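Local atomic coordinates of R-imine reductase (Streptomyces kanamyceticus, PDB entry 3ZHB), a protein that probably catalyses the NADPH-dependent reduction of cyclic imines to amines, with a Rossmann-type domain that holds the dinucleotide. Residues Y131-I136 with L182-D187; A135-P140 with V149-G154. All coordinates share one frame; numbering follows the deposited sequence.

Contact 1. Residues Y131-I136 with L182-D187. With NAP (NADP nicotinamide-adenine-dinucleotide phosphate), chain E.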
loop_
_atom_site.group_PDB
_atom_site.type_symbol
_atom_site.label_atom_id
_atom_site.label_comp_id
_atom_site.label_asym_id
_atom_site.label_seq_id
_atom_site.Cartn_x
_atom_site.Cartn_y
_atom_site.Cartn_z
ATOM N N TYR A 131 -3.465 4.624 34.100
ATOM C CA TYR A 131 -3.777 3.722 33.032
ATOM C C TYR A 131 -3.163 4.183 31.761
ATOM O O TYR A 131 -3.354 5.325 31.338
ATOM C CB TYR A 131 -5.283 3.656 32.850
ATOM C CG TYR A 131 -5.755 2.735 31.738
ATOM C CD1 TYR A 131 -5.709 1.352 31.886
ATOM C CD2 TYR A 131 -6.320 3.242 30.561
ATOM C CE1 TYR A 131 -6.193 0.511 30.900
ATOM C CE2 TYR A 131 -6.765 2.388 29.558
ATOM C CZ TYR A 131 -6.696 1.030 29.743
ATOM O OH TYR A 131 -7.109 0.178 28.752
ATOM N N LEU A 132 -2.441 3.269 31.116
ATOM C CA LEU A 132 -2.011 3.444 29.748
ATOM C C LEU A 132 -2.682 2.452 28.831
ATOM O O LEU A 132 -2.697 1.247 29.112
ATOM C CB LEU A 132 -0.531 3.207 29.642
ATOM C CG LEU A 132 0.388 4.265 30.252
ATOM C CD1 LEU A 132 1.798 3.768 30.119
ATOM C CD2 LEU A 132 0.204 5.629 29.619
ATOM N N ASP A 133 -3.236 2.945 27.719
ATOM C CA ASP A 133 -3.789 2.040 26.712
ATOM C C ASP A 133 -2.799 1.948 25.611
ATOM O O ASP A 133 -2.216 2.945 25.207
ATOM C CB ASP A 133 -5.104 2.506 26.153
ATOM C CG ASP A 133 -5.839 1.395 25.454
ATOM O OD1 ASP A 133 -5.526 1.155 24.250
ATOM O OD2 ASP A 133 -6.713 0.747 26.142
ATOM N N GLY A 134 -2.540 0.724 25.189
ATOM C CA GLY A 134 -1.613 0.461 24.098
ATOM C C GLY A 134 -2.121 -0.504 23.029
ATOM O O GLY A 134 -3.302 -1.067 23.094
ATOM N N ALA A 135 -1.231 -0.647 22.048
ATOM C CA ALA A 135 -1.393 -1.545 20.941
ATOM C C ALA A 135 -0.009 -2.063 20.483
ATOM O O ALA A 135 0.944 -1.273 20.394
ATOM C CB ALA A 135 -2.088 -0.808 19.810
ATOM N N ILE A 136 0.099 -3.374 20.192
ATOM C CA ILE A 136 1.341 -3.992 19.662
ATOM C C ILE A 136 1.251 -4.082 18.144
ATOM O O ILE A 136 0.289 -4.619 17.632
ATOM C CB ILE A 136 1.517 -5.442 20.100
ATOM C CG1 ILE A 136 1.175 -5.709 21.551
ATOM C CG2 ILE A 136 2.902 -5.902 19.766
ATOM C CD1 ILE A 136 2.025 -5.022 22.543
ATOM N N LEU A 182 -5.458 7.252 21.364
ATOM C CA LEU A 182 -4.522 7.326 20.253
ATOM C C LEU A 182 -3.903 5.992 19.796
ATOM O O LEU A 182 -3.823 5.721 18.605
ATOM C CB LEU A 182 -3.419 8.339 20.540
ATOM C CG LEU A 182 -3.826 9.817 20.694
ATOM C CD1 LEU A 182 -2.660 10.591 21.299
ATOM C CD2 LEU A 182 -4.233 10.440 19.367
ATOM N N ALA A 183 -3.482 5.137 20.709
ATOM C CA ALA A 183 -2.876 3.878 20.269
ATOM C C ALA A 183 -3.828 3.091 19.372
ATOM O O ALA A 183 -3.405 2.582 18.346
ATOM C CB ALA A 183 -2.487 3.032 21.443
ATOM N N SER A 184 -5.111 3.031 19.732
ATOM C CA SER A 184 -6.108 2.345 18.896
ATOM C C SER A 184 -6.246 2.966 17.513
ATOM O O SER A 184 -6.292 2.271 16.510
ATOM C CB SER A 184 -7.479 2.363 19.554
ATOM O OG SER A 184 -7.404 1.734 20.791
ATOM N N LEU A 185 -6.345 4.283 17.475
ATOM C CA LEU A 185 -6.389 5.006 16.227
ATOM C C LEU A 185 -5.137 4.837 15.336
ATOM O O LEU A 185 -5.257 4.737 14.119
ATOM C CB LEU A 185 -6.624 6.487 16.524
ATOM C CG LEU A 185 -8.054 7.036 16.559
ATOM C CD1 LEU A 185 -9.078 5.979 16.839
ATOM C CD2 LEU A 185 -8.155 8.144 17.576
ATOM N N TYR A 186 -3.953 4.762 15.936
ATOM C CA TYR A 186 -2.735 4.513 15.137
ATOM C C TYR A 186 -2.764 3.080 14.603
ATOM O O TYR A 186 -2.401 2.849 13.463
ATOM C CB TYR A 186 -1.457 4.732 15.941
ATOM C CG TYR A 186 -0.958 6.179 15.871
ATOM C CD1 TYR A 186 -1.457 7.153 16.711
ATOM C CD2 TYR A 186 0.024 6.546 15.013
ATOM C CE1 TYR A 186 -0.996 8.441 16.689
ATOM C CE2 TYR A 186 0.477 7.850 14.976
ATOM C CZ TYR A 186 -0.023 8.790 15.834
ATOM O OH TYR A 186 0.435 10.095 15.824
ATOM N N ASP A 187 -3.204 2.136 15.446
ATOM C CA ASP A 187 -3.284 0.769 15.052
ATOM C C ASP A 187 -4.281 0.655 13.854
ATOM O O ASP A 187 -4.013 -0.021 12.858
ATOM C CB ASP A 187 -3.742 -0.065 16.254
ATOM C CG ASP A 187 -3.530 -1.555 16.072
ATOM O OD1 ASP A 187 -2.820 -1.917 15.113
ATOM O OD2 ASP A 187 -4.073 -2.376 16.896
HETATM P PA NAP E . -4.176 -15.578 21.801
HETATM O O1A NAP E . -3.068 -16.586 21.385
HETATM O O2A NAP E . -5.650 -15.731 21.455
HETATM O O5B NAP E . -4.110 -15.356 23.380
HETATM C C5B NAP E . -5.314 -14.758 23.798
HETATM C C4B NAP E . -5.349 -14.676 25.282
HETATM O O4B NAP E . -6.728 -14.462 25.474
HETATM C C3B NAP E . -4.988 -15.952 26.036
HETATM O O3B NAP E . -4.074 -15.724 27.120
HETATM C C2B NAP E . -6.337 -16.404 26.558
HETATM O O2B NAP E . -6.254 -17.197 27.752
HETATM C C1B NAP E . -7.000 -15.064 26.713
HETATM N N9A NAP E . -8.446 -15.023 26.830
HETATM C C8A NAP E . -9.353 -14.971 25.818
HETATM N N7A NAP E . -10.623 -14.913 26.325
HETATM C C5A NAP E . -10.460 -14.899 27.669
HETATM C C6A NAP E . -11.354 -14.846 28.801
HETATM N N6A NAP E . -12.624 -14.777 28.462
HETATM N N1A NAP E . -10.905 -14.853 30.073
HETATM C C2A NAP E . -9.559 -14.919 30.286
HETATM N N3A NAP E . -8.634 -14.983 29.295
HETATM C C4A NAP E . -9.042 -14.961 28.003
HETATM O O3 NAP E . -3.929 -14.078 21.211
HETATM P PN NAP E . -2.543 -13.269 21.386
HETATM O O1N NAP E . -1.898 -13.348 20.030
HETATM O O2N NAP E . -1.666 -13.522 22.634
HETATM O O5D NAP E . -3.433 -11.962 21.587
HETATM C C5D NAP E . -3.382 -11.035 22.694
HETATM C C4D NAP E . -3.486 -9.611 22.122
HETATM O O4D NAP E . -2.286 -9.299 21.392
HETATM C C3D NAP E . -4.642 -9.514 21.135
HETATM O O3D NAP E . -5.412 -8.355 21.352
HETATM C C2D NAP E . -3.978 -9.479 19.797
HETATM O O2D NAP E . -4.785 -8.772 18.870
HETATM C C1D NAP E . -2.708 -8.756 20.161
HETATM N N1N NAP E . -1.716 -8.853 19.118
HETATM C C2N NAP E . -1.313 -10.049 18.722
HETATM C C3N NAP E . -0.374 -10.163 17.699
HETATM C C7N NAP E . 0.067 -11.516 17.253
HETATM O O7N NAP E . 0.296 -11.640 16.054
HETATM N N7N NAP E . 0.170 -12.496 18.168
HETATM C C4N NAP E . 0.132 -9.023 17.089
HETATM C C5N NAP E . -0.318 -7.792 17.524
HETATM C C6N NAP E . -1.245 -7.735 18.555
HETATM P P2B NAP E . -6.500 -18.811 27.558
HETATM O O1X NAP E . -7.621 -18.999 26.543
HETATM O O2X NAP E . -5.201 -19.241 26.970
HETATM O O3X NAP E . -6.692 -19.250 29.017
#
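Strand 131-136 and residues 182-187, the start of helix 182-209, run in nearly the same direction, 17° apart; the axes of the two short segments come within 6.9 Å, and Gly134 and Ala183 are the residues whose CA atoms lie nearest. Such an approach needs small residues. The CB of Ala183 points at the strand and rests 3.8 Å from Gly134 CA, at the one strand position without a side chain, and equally near the carbonyl oxygen of Asp133. One residue on, the methyl of Ala135 points at the helix: its CB lies 3.9 Å from Ala183 O and 4.2 Å from Ala183 CB. Asp187 sits one turn further along the helix. Its CG stands anti to the backbone N (chi1 -165°), which brings OD2 over the same methyl, 3.9 Å from Ala135 CB, so that Ala135 packs against both turns. Asp187 is also close to Ser111, which binds the cofactor, while Ile136 O at the strand's end approaches C5N of the nicotinamide ring.

The CB of Asp133 is directed toward the helix, but its carboxylate is held by tyrosine hydroxyls. Tyr86 OH is the main partner of OD2; Tyr131 OH also donates to Asp133 OD2 over 2.7 Å, arriving on the anti side and 19° out of the carboxylate plane. The other oxygen, OD1, merely comes to 4.0 Å from Ser184 OG, too far for a bond; that hydroxyl makes a weak one to the carbonyl of Gly112.

The helix brings the Ala183 methyl, its carbonyl oxygen and the Asp187 side chain; the strand offers Gly134 CA, Asp133 O and the Ala135 methyl. No hydrogen bond joins the two segments, so the seat of the long helix on the Rossmann-type sheet rests on the shape fit of small residues, while nearby polar groups such as the Asp133 carboxylate are satisfied by other partners.

Contact 2. Residues A135-P140 with V149-G154; sequences AILAGP and VVLLSG. With NAP (NADP nicotinamide-adenine-dinucleotide phosphate), chain E.
Three backbone hydrogen bonds join A135-P140 to V149-G154. Ala135 and Leu151 form an antiparallel hydrogen-bonded pair: Ala135 N donates to Leu151 O over 3.1 Å, and Leu151 N returns a bond of 2.9 Å to Ala135 O. Beyond the non-hydrogen-bonded pair Ile136-Val150, the amide of Leu137 donates to Val149 O, 2.8 Å away. This last bond is almost straight (173° at the hydrogen), although the donor sits 26° off the carbonyl plane.

Ile136 and Val150 lie side by side on one face, pointing the same way. In Ile136, CG1 lies beside the backbone N (chi1 -42°) and the chain bends again at CG1, setting CD1 3.9 Å from Val150 CG1; branched at CB, both residues suit an extended backbone. Leu151 projects from the other face, together with Ala135. The side chain of Leu137 crosses that of Leu151 at about a right angle, bringing Leu137 CD2 to 4.0 Å from Leu151 CD1. Phe221 of the second subunit packs on both leucines, so their apolar branches also serve the dimer. Val149 packs on the base of Leu137, CB to CB 4.1 Å, and the Ala138 methyl lies near Val149 N.

Past the paired part, the chain after Leu137 turns along the cofactor. The carbonyl oxygen of Ala138 lies 3.4 Å from C4N of NADP, the nicotinamide carbon that carries hydride, and Pro140 CG is 3.7 Å from the carboxamide nitrogen N7N. This is the loop end of a beta hairpin, strands 130-136 and 148-153, whose connecting loop helps to line the nicotinamide pocket of a Rossmann-type domain.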
loop_
_atom_site.group_PDB
_atom_site.type_symbol
_atom_site.label_atom_id
_atom_site.label_comp_id
_atom_site.label_asym_id
_atom_site.label_seq_id
_atom_site.Cartn_x
_atom_site.Cartn_y
_atom_site.Cartn_z
ATOM N N ALA A 135 -1.231 -0.647 22.048
ATOM C CA ALA A 135 -1.393 -1.545 20.941
ATOM C C ALA A 135 -0.009 -2.063 20.483
ATOM O O ALA A 135 0.944 -1.273 20.394
ATOM C CB ALA A 135 -2.088 -0.808 19.810
ATOM N N ILE A 136 0.099 -3.374 20.192
ATOM C CA ILE A 136 1.341 -3.992 19.662
ATOM C C ILE A 136 1.251 -4.082 18.144
ATOM O O ILE A 136 0.289 -4.619 17.632
ATOM C CB ILE A 136 1.517 -5.442 20.100
ATOM C CG1 ILE A 136 1.175 -5.709 21.551
ATOM C CG2 ILE A 136 2.902 -5.902 19.766
ATOM C CD1 ILE A 136 2.025 -5.022 22.543
ATOM N N LEU A 137 2.239 -3.583 17.410
ATOM C CA LEU A 137 2.181 -3.615 15.932
ATOM C C LEU A 137 3.333 -4.464 15.390
ATOM O O LEU A 137 4.115 -4.040 14.565
ATOM C CB LEU A 137 2.220 -2.192 15.379
ATOM C CG LEU A 137 0.927 -1.372 15.348
ATOM C CD1 LEU A 137 0.339 -1.217 16.737
ATOM C CD2 LEU A 137 1.207 -0.014 14.748
ATOM N N ALA A 138 3.472 -5.660 15.911
ATOM C CA ALA A 138 4.573 -6.508 15.537
ATOM C C ALA A 138 4.193 -7.843 16.074
ATOM O O ALA A 138 3.307 -7.921 16.914
ATOM C CB ALA A 138 5.879 -6.041 16.170
ATOM N N GLY A 139 4.864 -8.890 15.618
ATOM C CA GLY A 139 4.549 -10.235 16.067
ATOM C C GLY A 139 5.326 -10.574 17.326
ATOM O O GLY A 139 6.227 -9.832 17.701
ATOM N N PRO A 140 4.980 -11.700 17.971
ATOM C CA PRO A 140 5.582 -12.069 19.244
ATOM C C PRO A 140 7.070 -12.163 19.146
ATOM O O PRO A 140 7.773 -11.739 20.065
ATOM C CB PRO A 140 4.971 -13.440 19.547
ATOM C CG PRO A 140 3.651 -13.418 18.851
ATOM C CD PRO A 140 3.853 -12.582 17.613
ATOM N N VAL A 149 7.320 -2.764 17.635
ATOM C CA VAL A 149 6.634 -1.491 17.725
ATOM C C VAL A 149 5.488 -1.667 18.724
ATOM O O VAL A 149 4.625 -2.542 18.566
ATOM C CB VAL A 149 6.027 -1.097 16.394
ATOM C CG1 VAL A 149 5.312 0.245 16.522
ATOM C CG2 VAL A 149 7.099 -1.055 15.318
ATOM N N VAL A 150 5.523 -0.876 19.777
ATOM C CA VAL A 150 4.527 -0.934 20.794
ATOM C C VAL A 150 4.146 0.492 21.087
ATOM O O VAL A 150 4.963 1.233 21.576
ATOM C CB VAL A 150 5.037 -1.610 22.084
ATOM C CG1 VAL A 150 3.932 -1.634 23.126
ATOM C CG2 VAL A 150 5.449 -3.039 21.802
ATOM N N LEU A 151 2.894 0.853 20.800
ATOM C CA LEU A 151 2.402 2.190 21.033
ATOM C C LEU A 151 1.668 2.326 22.358
ATOM O O LEU A 151 0.919 1.449 22.756
ATOM C CB LEU A 151 1.486 2.601 19.897
ATOM C CG LEU A 151 1.964 2.356 18.478
ATOM C CD1 LEU A 151 0.954 2.889 17.475
ATOM C CD2 LEU A 151 3.293 2.998 18.234
ATOM N N LEU A 152 1.875 3.449 23.027
ATOM C CA LEU A 152 1.277 3.701 24.325
ATOM C C LEU A 152 0.676 5.070 24.362
ATOM O O LEU A 152 1.250 6.009 23.829
ATOM C CB LEU A 152 2.336 3.645 25.385
ATOM C CG LEU A 152 3.070 2.316 25.442
ATOM C CD1 LEU A 152 4.317 2.511 26.294
ATOM C CD2 LEU A 152 2.197 1.207 26.006
ATOM N N SER A 153 -0.484 5.200 24.986
ATOM C CA SER A 153 -1.136 6.466 25.119
ATOM C C SER A 153 -1.768 6.539 26.490
ATOM O O SER A 153 -2.142 5.537 27.062
ATOM C CB SER A 153 -2.183 6.615 23.982
ATOM O OG SER A 153 -3.098 5.555 23.995
ATOM N N GLY A 154 -1.943 7.744 26.975
ATOM C CA GLY A 154 -2.245 8.004 28.378
ATOM C C GLY A 154 -1.445 9.179 28.946
ATOM O O GLY A 154 -0.671 9.814 28.229
HETATM P PA NAP E . -4.176 -15.578 21.801
HETATM O O1A NAP E . -3.068 -16.586 21.385
HETATM O O2A NAP E . -5.650 -15.731 21.455
HETATM O O5B NAP E . -4.110 -15.356 23.380
HETATM C C5B NAP E . -5.314 -14.758 23.798
HETATM C C4B NAP E . -5.349 -14.676 25.282
HETATM O O4B NAP E . -6.728 -14.462 25.474
HETATM C C3B NAP E . -4.988 -15.952 26.036
HETATM O O3B NAP E . -4.074 -15.724 27.120
HETATM C C2B NAP E . -6.337 -16.404 26.558
HETATM O O2B NAP E . -6.254 -17.197 27.752
HETATM C C1B NAP E . -7.000 -15.064 26.713
HETATM N N9A NAP E . -8.446 -15.023 26.830
HETATM C C8A NAP E . -9.353 -14.971 25.818
HETATM N N7A NAP E . -10.623 -14.913 26.325
HETATM C C5A NAP E . -10.460 -14.899 27.669
HETATM C C6A NAP E . -11.354 -14.846 28.801
HETATM N N6A NAP E . -12.624 -14.777 28.462
HETATM N N1A NAP E . -10.905 -14.853 30.073
HETATM C C2A NAP E . -9.559 -14.919 30.286
HETATM N N3A NAP E . -8.634 -14.983 29.295
HETATM C C4A NAP E . -9.042 -14.961 28.003
HETATM O O3 NAP E . -3.929 -14.078 21.211
HETATM P PN NAP E . -2.543 -13.269 21.386
HETATM O O1N NAP E . -1.898 -13.348 20.030
HETATM O O2N NAP E . -1.666 -13.522 22.634
HETATM O O5D NAP E . -3.433 -11.962 21.587
HETATM C C5D NAP E . -3.382 -11.035 22.694
HETATM C C4D NAP E . -3.486 -9.611 22.122
HETATM O O4D NAP E . -2.286 -9.299 21.392
HETATM C C3D NAP E . -4.642 -9.514 21.135
HETATM O O3D NAP E . -5.412 -8.355 21.352
HETATM C C2D NAP E . -3.978 -9.479 19.797
HETATM O O2D NAP E . -4.785 -8.772 18.870
HETATM C C1D NAP E . -2.708 -8.756 20.161
HETATM N N1N NAP E . -1.716 -8.853 19.118
HETATM C C2N NAP E . -1.313 -10.049 18.722
HETATM C C3N NAP E . -0.374 -10.163 17.699
HETATM C C7N NAP E . 0.067 -11.516 17.253
HETATM O O7N NAP E . 0.296 -11.640 16.054
HETATM N N7N NAP E . 0.170 -12.496 18.168
HETATM C C4N NAP E . 0.132 -9.023 17.089
HETATM C C5N NAP E . -0.318 -7.792 17.524
HETATM C C6N NAP E . -1.245 -7.735 18.555
HETATM P P2B NAP E . -6.500 -18.811 27.558
HETATM O O1X NAP E . -7.621 -18.999 26.543
HETATM O O2X NAP E . -5.201 -19.241 26.970
HETATM O O3X NAP E . -6.692 -19.250 29.017
#

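In the fold
The earlier strands, from 22-25 to 105-108, build the parallel part of the sheet; strand 130-136 joins it beside 105-108, and both contacts start there. Contact 2 closes first: the chain passes the nicotinamide and returns antiparallel as strand 148-153, with eight residues between the segments. It then runs through two short helices and strand 173-175, at the sheet edge, before helix 182-209 comes back in contact 1, a span of 45 residues that encloses the smaller loop. The two share Ala135 and Ile136. Ser153 joins them, its amide probably hydrogen-bonded to Asp133 O. Contact 2 thus extends the nucleotide-binding sheet, while contact 1 ties it to the C-terminal helical domain.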